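Local atomic coordinates of beta-galactosidase (Marinomonas sp. ef1, PDB entry 6Y2K), a protein that hydrolyses terminal non-reducing beta-D-galactose residues from beta-galactosides as a cold-active, hexameric GH42 enzyme. Residues A[521-526]-A[549-554]; A[555-560]-A[569-574]; A[333-338]-A[383-388]. All coordinates share one frame; numbering follows the deposited sequence.

Interaction 1: residues A[521-526]-A[549-554]; sequences LTVERV and WHEQIK
Q552 carries the polar side of this antiparallel pairing, its amide bridging two side chains of 521-526. Its NE2 donates to E524 OE1 over 2.8 Å in an almost straight bond (177°); the oxygen lies in the amide plane but is approached from above the carboxylate plane. Q552 OE1 accepts from R525 NE at 2.8 Å, in line with the guanidinium plane yet well above the amide carbonyl plane, the two flat groups being turned 70° apart. With CG anti to the backbone N (chi1 180°), the extended glutamine reaches both partners, and the two bonds fix which end of its amide is which. E377 of a second subunit also accepts from Q552 NE2. Backbone bonds run T522 N to K554 O, K554 N to T522 O and Q552 N to R525 O. The register slips by one between V523–I553 and R525–Q552, making E524 the extra residue of a beta bulge; its N donates to Q552 O at 2.8 Å.

The opposite face is mainly apolar. V526 CG1 sits over one face of W549, 3.4 Å from the centroid of the six-membered ring, a CH-pi contact. At the ring edge W549 NE1 donates to E551 OE2 (2.9 Å), consistent with a fixed indole rotation; E551 OE2 also accepts from R496 N. V523 CG2 lies against E551 OE1 at 3.6 Å, and L521 CD1 meets I553 CG2. Strands 521-528 and 549-555 thus pair within the trimerisation-domain region, lying against strand 576-579, whose Y578 bonds E551 OE1 and covers L521, V523 and I553, and strand 568-573 through M571.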
# COMPACT_ATOMS: atom_id res chain seq x y z
N LEU A 521 -8.60 33.70 29.46
CA LEU A 521 -9.32 32.65 28.76
C LEU A 521 -9.77 31.59 29.75
O LEU A 521 -9.27 31.55 30.89
CB LEU A 521 -8.41 32.04 27.69
CG LEU A 521 -7.13 31.37 28.19
CD1 LEU A 521 -7.25 29.85 28.13
CD2 LEU A 521 -5.93 31.82 27.37
N THR A 522 -10.70 30.74 29.33
CA THR A 522 -11.20 29.65 30.15
C THR A 522 -11.17 28.35 29.36
O THR A 522 -11.74 28.28 28.27
CB THR A 522 -12.65 29.93 30.61
OG1 THR A 522 -12.67 31.14 31.38
CG2 THR A 522 -13.19 28.79 31.48
N VAL A 523 -10.50 27.33 29.89
CA VAL A 523 -10.57 25.98 29.33
C VAL A 523 -11.83 25.34 29.89
O VAL A 523 -11.88 24.96 31.06
CB VAL A 523 -9.34 25.11 29.68
CG1 VAL A 523 -9.48 23.71 29.09
CG2 VAL A 523 -8.06 25.78 29.21
N GLU A 524 -12.84 25.23 29.04
CA GLU A 524 -14.14 24.72 29.46
C GLU A 524 -14.10 23.21 29.65
O GLU A 524 -14.71 22.68 30.59
CB GLU A 524 -15.20 25.09 28.42
CG GLU A 524 -15.37 26.59 28.22
CD GLU A 524 -16.37 26.95 27.14
OE1 GLU A 524 -16.49 26.21 26.15
OE2 GLU A 524 -17.04 28.00 27.28
N ARG A 525 -13.40 22.52 28.75
CA ARG A 525 -13.19 21.07 28.85
C ARG A 525 -12.10 20.65 27.87
O ARG A 525 -11.65 21.46 27.07
CB ARG A 525 -14.49 20.30 28.59
CG ARG A 525 -15.16 20.56 27.25
CD ARG A 525 -16.44 19.73 27.14
NE ARG A 525 -16.97 19.72 25.77
CZ ARG A 525 -18.00 18.98 25.36
NH1 ARG A 525 -18.63 18.14 26.17
NH2 ARG A 525 -18.39 19.09 24.09
N VAL A 526 -11.68 19.38 27.96
CA VAL A 526 -10.61 18.83 27.13
C VAL A 526 -11.11 17.69 26.24
O VAL A 526 -11.78 16.78 26.72
CB VAL A 526 -9.45 18.28 28.00
CG1 VAL A 526 -8.35 17.68 27.14
CG2 VAL A 526 -8.86 19.37 28.89
N TRP A 549 -4.21 16.40 22.24
CA TRP A 549 -4.77 17.28 23.25
C TRP A 549 -5.39 18.50 22.58
O TRP A 549 -4.73 19.19 21.81
CB TRP A 549 -3.66 17.71 24.21
CG TRP A 549 -4.15 18.32 25.46
CD1 TRP A 549 -4.30 19.65 25.73
CD2 TRP A 549 -4.57 17.63 26.64
NE1 TRP A 549 -4.79 19.83 27.00
CE2 TRP A 549 -4.96 18.60 27.58
CE3 TRP A 549 -4.65 16.27 26.98
CZ2 TRP A 549 -5.42 18.26 28.87
CZ3 TRP A 549 -5.10 15.93 28.25
CH2 TRP A 549 -5.49 16.93 29.18
N HIS A 550 -6.66 18.75 22.87
CA HIS A 550 -7.50 19.69 22.12
C HIS A 550 -8.43 20.39 23.11
O HIS A 550 -9.54 19.93 23.38
CB HIS A 550 -8.26 18.89 21.04
CG HIS A 550 -9.16 19.70 20.16
ND1 HIS A 550 -10.33 19.19 19.64
CD2 HIS A 550 -9.06 20.96 19.67
CE1 HIS A 550 -10.92 20.10 18.89
NE2 HIS A 550 -10.16 21.19 18.88
N GLU A 551 -7.96 21.51 23.66
CA GLU A 551 -8.74 22.25 24.67
C GLU A 551 -9.86 23.04 24.02
O GLU A 551 -9.64 23.70 23.01
CB GLU A 551 -7.84 23.18 25.49
CG GLU A 551 -6.94 22.43 26.45
CD GLU A 551 -5.83 23.27 27.04
OE1 GLU A 551 -5.78 24.50 26.80
OE2 GLU A 551 -5.00 22.66 27.76
N GLN A 552 -11.05 22.96 24.62
CA GLN A 552 -12.21 23.75 24.22
C GLN A 552 -12.17 25.03 25.07
O GLN A 552 -12.33 24.96 26.29
CB GLN A 552 -13.50 22.98 24.48
CG GLN A 552 -14.77 23.72 24.10
CD GLN A 552 -16.03 22.94 24.45
OE1 GLN A 552 -16.21 21.79 24.02
NE2 GLN A 552 -16.91 23.55 25.22
N ILE A 553 -11.96 26.18 24.41
CA ILE A 553 -11.61 27.43 25.10
C ILE A 553 -12.60 28.55 24.75
O ILE A 553 -13.05 28.67 23.60
CB ILE A 553 -10.18 27.87 24.73
CG1 ILE A 553 -9.16 26.88 25.33
CG2 ILE A 553 -9.86 29.28 25.23
CD1 ILE A 553 -7.75 27.03 24.78
N LYS A 554 -12.93 29.37 25.75
CA LYS A 554 -13.66 30.61 25.56
C LYS A 554 -12.72 31.77 25.90
O LYS A 554 -12.08 31.77 26.95
CB LYS A 554 -14.91 30.66 26.45
CG LYS A 554 -15.74 31.93 26.26
CD LYS A 554 -17.17 31.75 26.72
CE LYS A 554 -18.00 33.00 26.47
NZ LYS A 554 -19.46 32.70 26.35

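Interaction 2: residues A[555-560]-A[569-574]; sequences TELPCL and VLMGEG
A short antiparallel pairing, at the open end of the beta hairpin formed by strands 559-563 and 568-573, joins 555-560 to 569-574. Two backbone hydrogen bonds flank the non-hydrogen-bonded pair C559–M571, whose CA atoms are 4.2 Å apart. G572 N donates to P558 O at 2.9 Å, nearly along the C=O axis; L560 N donates to L570 O at 2.7 Å, from above the carbonyl plane. P558 O also receives a CA-H...O contact from M571 CA. G572 has phi 151° and psi -177°, a conformation in which a CB would collide with the M571 carbonyl oxygen, so that glycine alone fits comfortably.

Both hairpin strands belong to the mixed sheet of the trimerisation-domain region, where 568-573 also pairs with strand 576-579 on its other side; toward the turn, V569 and L570 both face L561 in a classic beta bulge. Before the hairpin the chain bends through an ST turn, in which T555 OG1 accepts from L557 N at 3.0 Å while also bonding P520 O. M571 has CG set between the backbone N and the carbonyl carbon (chi1 63°) and is bent again further out, so that SD lies 4.0 Å from T555 CG2, with L557 CD1 alongside its CG. Toward the strand end, E573 crosses P558 at about a right angle, OE1 lying 3.6 Å from the ring carbon P558 CD. L560 extends CD2 over the backbone of G572, 3.6 Å from G572 O, and its CB packs on L570 CG; W541 and Y577 touch both leucines.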
# COMPACT_ATOMS: atom_id res chain seq x y z
N THR A 555 -12.61 32.72 24.98
CA THR A 555 -11.75 33.89 25.16
C THR A 555 -12.20 35.03 24.26
O THR A 555 -12.82 34.79 23.23
CB THR A 555 -10.26 33.57 24.87
OG1 THR A 555 -9.44 34.69 25.22
CG2 THR A 555 -10.03 33.23 23.39
N GLU A 556 -11.87 36.26 24.66
CA GLU A 556 -12.01 37.43 23.79
C GLU A 556 -10.67 37.81 23.15
O GLU A 556 -10.63 38.69 22.30
CB GLU A 556 -12.58 38.62 24.57
CG GLU A 556 -13.97 38.41 25.12
CD GLU A 556 -14.99 38.06 24.06
OE1 GLU A 556 -15.83 37.17 24.31
OE2 GLU A 556 -14.95 38.66 22.95
N LEU A 557 -9.59 37.14 23.53
CA LEU A 557 -8.29 37.40 22.92
C LEU A 557 -8.32 37.11 21.42
O LEU A 557 -9.05 36.22 20.98
CB LEU A 557 -7.20 36.54 23.58
CG LEU A 557 -6.83 36.88 25.02
CD1 LEU A 557 -6.00 35.75 25.61
CD2 LEU A 557 -6.08 38.21 25.10
N PRO A 558 -7.54 37.87 20.61
CA PRO A 558 -7.46 37.52 19.19
C PRO A 558 -6.87 36.13 19.00
O PRO A 558 -5.97 35.73 19.75
CB PRO A 558 -6.50 38.56 18.62
CG PRO A 558 -6.44 39.67 19.62
CD PRO A 558 -6.66 39.00 20.94
N CYS A 559 -7.37 35.41 17.99
CA CYS A 559 -6.92 34.07 17.65
C CYS A 559 -5.97 34.11 16.46
O CYS A 559 -6.29 34.70 15.44
CB CYS A 559 -8.11 33.18 17.30
SG CYS A 559 -9.12 32.74 18.73
N LEU A 560 -4.82 33.46 16.62
CA LEU A 560 -3.83 33.31 15.56
C LEU A 560 -3.96 31.96 14.85
O LEU A 560 -3.49 31.82 13.71
CB LEU A 560 -2.42 33.47 16.11
CG LEU A 560 -2.04 34.81 16.77
CD1 LEU A 560 -2.35 35.98 15.84
CD2 LEU A 560 -2.69 35.03 18.13
N VAL A 569 -7.21 27.86 19.11
CA VAL A 569 -6.05 26.97 19.23
C VAL A 569 -4.84 27.76 19.74
O VAL A 569 -4.21 27.35 20.71
CB VAL A 569 -5.74 26.25 17.89
CG1 VAL A 569 -4.36 25.58 17.90
CG2 VAL A 569 -6.83 25.23 17.59
N LEU A 570 -4.51 28.87 19.09
CA LEU A 570 -3.46 29.77 19.58
C LEU A 570 -4.02 31.18 19.62
O LEU A 570 -4.61 31.65 18.64
CB LEU A 570 -2.22 29.65 18.69
CG LEU A 570 -1.02 30.60 18.87
CD1 LEU A 570 -0.66 30.85 20.31
CD2 LEU A 570 0.19 30.05 18.13
N MET A 571 -3.87 31.85 20.76
CA MET A 571 -4.51 33.14 21.01
C MET A 571 -3.59 34.04 21.80
O MET A 571 -2.78 33.58 22.60
CB MET A 571 -5.83 32.93 21.78
CG MET A 571 -5.68 32.31 23.18
SD MET A 571 -6.81 30.94 23.54
CE MET A 571 -6.21 29.69 22.40
N GLY A 572 -3.75 35.34 21.60
CA GLY A 572 -2.96 36.33 22.31
C GLY A 572 -2.75 37.61 21.53
O GLY A 572 -3.28 37.78 20.43
N GLU A 573 -1.97 38.51 22.13
CA GLU A 573 -1.68 39.81 21.54
C GLU A 573 -0.53 40.42 22.32
O GLU A 573 -0.26 40.01 23.46
CB GLU A 573 -2.90 40.74 21.60
CG GLU A 573 -3.41 41.05 23.01
CD GLU A 573 -4.77 41.73 23.03
OE1 GLU A 573 -5.26 42.15 21.96
OE2 GLU A 573 -5.36 41.84 24.13
N GLY A 574 0.13 41.40 21.71
CA GLY A 574 1.30 42.04 22.30
C GLY A 574 2.40 41.02 22.54
O GLY A 574 2.92 40.42 21.59

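Interaction 3: residues A[333-338]-A[383-388]; sequences AVRLWT and TLVAQE
L384 opens the contact from segment 383-388 of helix 377-395, resting CD1 on the aliphatic part of R335 at 3.6 Å from its CD. V385, the residue of closest backbone approach (CA to CA 6.2 Å from R335), divides its branches: CG2 packs on R335 CG at 3.8 Å, whereas CG1 meets T338 CG2 at 3.7 Å. T338 presents CG2 to V385 while its OG1 turns back to V334 O and bonds Y351 OH. One turn on, E388 forms the salt bridge. R335, extended from CG to NE with CG anti to the backbone N, grips its carboxylate side-on: NE donates to OE1 at 2.8 Å and 171°, NH2 to OE2 at 3.0 Å and more bent. Both oxygens use their syn lone pairs, although the planes are 55° apart. An alanine replacing R335 would remove this grip and the NH1 salt bridge to D649, and would probably loosen the packing on L384 and V385 and leave E388 with W339 NE1 but without this cationic partner. The segment axes are 9.9 Å apart at 42°, in the outer helical layer of a TIM barrel: helices 333-343 and 377-395 flank the eighth barrel strand, 348-352, in sequence, and T338 touches its V349.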
# COMPACT_ATOMS: atom_id res chain seq x y z
N ALA A 333 31.12 10.21 13.90
CA ALA A 333 30.06 10.48 14.88
C ALA A 333 30.57 10.85 16.28
O ALA A 333 29.96 11.68 16.94
CB ALA A 333 29.07 9.33 14.97
N VAL A 334 31.68 10.26 16.72
CA VAL A 334 32.21 10.59 18.05
C VAL A 334 32.72 12.04 18.06
O VAL A 334 32.49 12.78 19.02
CB VAL A 334 33.30 9.59 18.51
CG1 VAL A 334 33.90 10.03 19.85
CG2 VAL A 334 32.73 8.17 18.60
N ARG A 335 33.41 12.44 16.99
CA ARG A 335 33.79 13.85 16.79
C ARG A 335 32.56 14.76 16.78
O ARG A 335 32.56 15.80 17.43
CB ARG A 335 34.58 14.01 15.49
CG ARG A 335 34.72 15.44 14.98
CD ARG A 335 35.77 15.51 13.89
NE ARG A 335 35.90 16.86 13.36
CZ ARG A 335 35.18 17.37 12.36
NH1 ARG A 335 34.23 16.67 11.74
NH2 ARG A 335 35.41 18.63 11.98
N LEU A 336 31.54 14.34 16.04
CA LEU A 336 30.28 15.08 15.93
C LEU A 336 29.70 15.36 17.32
O LEU A 336 29.38 16.50 17.64
CB LEU A 336 29.27 14.31 15.07
CG LEU A 336 28.04 15.00 14.48
CD1 LEU A 336 27.22 13.96 13.73
CD2 LEU A 336 27.15 15.69 15.50
N TRP A 337 29.55 14.30 18.12
CA TRP A 337 28.94 14.42 19.45
C TRP A 337 29.76 15.27 20.39
O TRP A 337 29.21 15.98 21.24
CB TRP A 337 28.70 13.03 20.08
CG TRP A 337 27.82 12.10 19.28
CD1 TRP A 337 26.71 12.45 18.55
CD2 TRP A 337 27.94 10.68 19.18
NE1 TRP A 337 26.15 11.33 17.98
CE2 TRP A 337 26.89 10.23 18.35
CE3 TRP A 337 28.86 9.74 19.69
CZ2 TRP A 337 26.71 8.88 18.02
CZ3 TRP A 337 28.68 8.39 19.37
CH2 TRP A 337 27.61 7.97 18.54
N THR A 338 31.09 15.19 20.26
CA THR A 338 32.00 15.96 21.10
C THR A 338 31.87 17.46 20.82
O THR A 338 31.66 18.24 21.75
CB THR A 338 33.46 15.48 20.93
OG1 THR A 338 33.53 14.07 21.15
CG2 THR A 338 34.41 16.18 21.92
N THR A 383 41.47 12.31 19.25
CA THR A 383 42.74 12.95 18.89
C THR A 383 42.52 14.14 17.95
O THR A 383 43.06 15.22 18.17
CB THR A 383 43.72 11.92 18.28
OG1 THR A 383 43.98 10.88 19.24
CG2 THR A 383 45.05 12.57 17.88
N LEU A 384 41.68 13.93 16.93
CA LEU A 384 41.34 14.98 15.96
C LEU A 384 40.65 16.17 16.61
O LEU A 384 41.01 17.32 16.33
CB LEU A 384 40.44 14.41 14.86
CG LEU A 384 40.47 14.97 13.42
CD1 LEU A 384 39.10 14.80 12.76
CD2 LEU A 384 40.95 16.40 13.28
N VAL A 385 39.66 15.91 17.48
CA VAL A 385 38.96 17.00 18.19
C VAL A 385 39.97 17.84 19.00
O VAL A 385 39.93 19.07 18.96
CB VAL A 385 37.80 16.49 19.08
CG1 VAL A 385 37.24 17.60 19.96
CG2 VAL A 385 36.67 15.91 18.23
N ALA A 386 40.88 17.18 19.72
CA ALA A 386 41.88 17.89 20.54
C ALA A 386 42.73 18.85 19.69
O ALA A 386 42.97 19.99 20.09
CB ALA A 386 42.77 16.90 21.29
N GLN A 387 43.16 18.38 18.52
CA GLN A 387 43.88 19.21 17.54
C GLN A 387 43.00 20.35 17.06
O GLN A 387 43.44 21.50 17.00
CB GLN A 387 44.36 18.37 16.36
CG GLN A 387 45.43 17.34 16.73
CD GLN A 387 45.60 16.20 15.72
OE1 GLN A 387 44.76 15.98 14.83
NE2 GLN A 387 46.69 15.44 15.88
N GLU A 388 41.74 20.05 16.74
CA GLU A 388 40.81 21.07 16.25
C GLU A 388 40.48 22.15 17.27
O GLU A 388 40.30 23.31 16.87
CB GLU A 388 39.52 20.46 15.69
CG GLU A 388 39.72 19.73 14.36
CD GLU A 388 38.45 19.04 13.87
OE1 GLU A 388 37.59 18.64 14.69
OE2 GLU A 388 38.31 18.90 12.64

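Interactions 1 and 2 form one continuous patch in the trimerisation-domain region: strand 549-555 ends in the segment that opens interaction 2, L521 CB lies 3.7 Å from T555 CB, and M571 SD packs on I553 CG2 and L521 CD2. Both are partly buried and rely on backbone bonds between strands, but interaction 1 adds a polar face that meets a second subunit, whereas interaction 2 is touched by no other chain of the assembly. Interaction 3 stands apart in the barrel region, its centre about 49 Å from that of interaction 1. It is a buried helix pair joined mainly through side chains, without backbone-to-backbone bonds between its two segments, its strongest link a charged one.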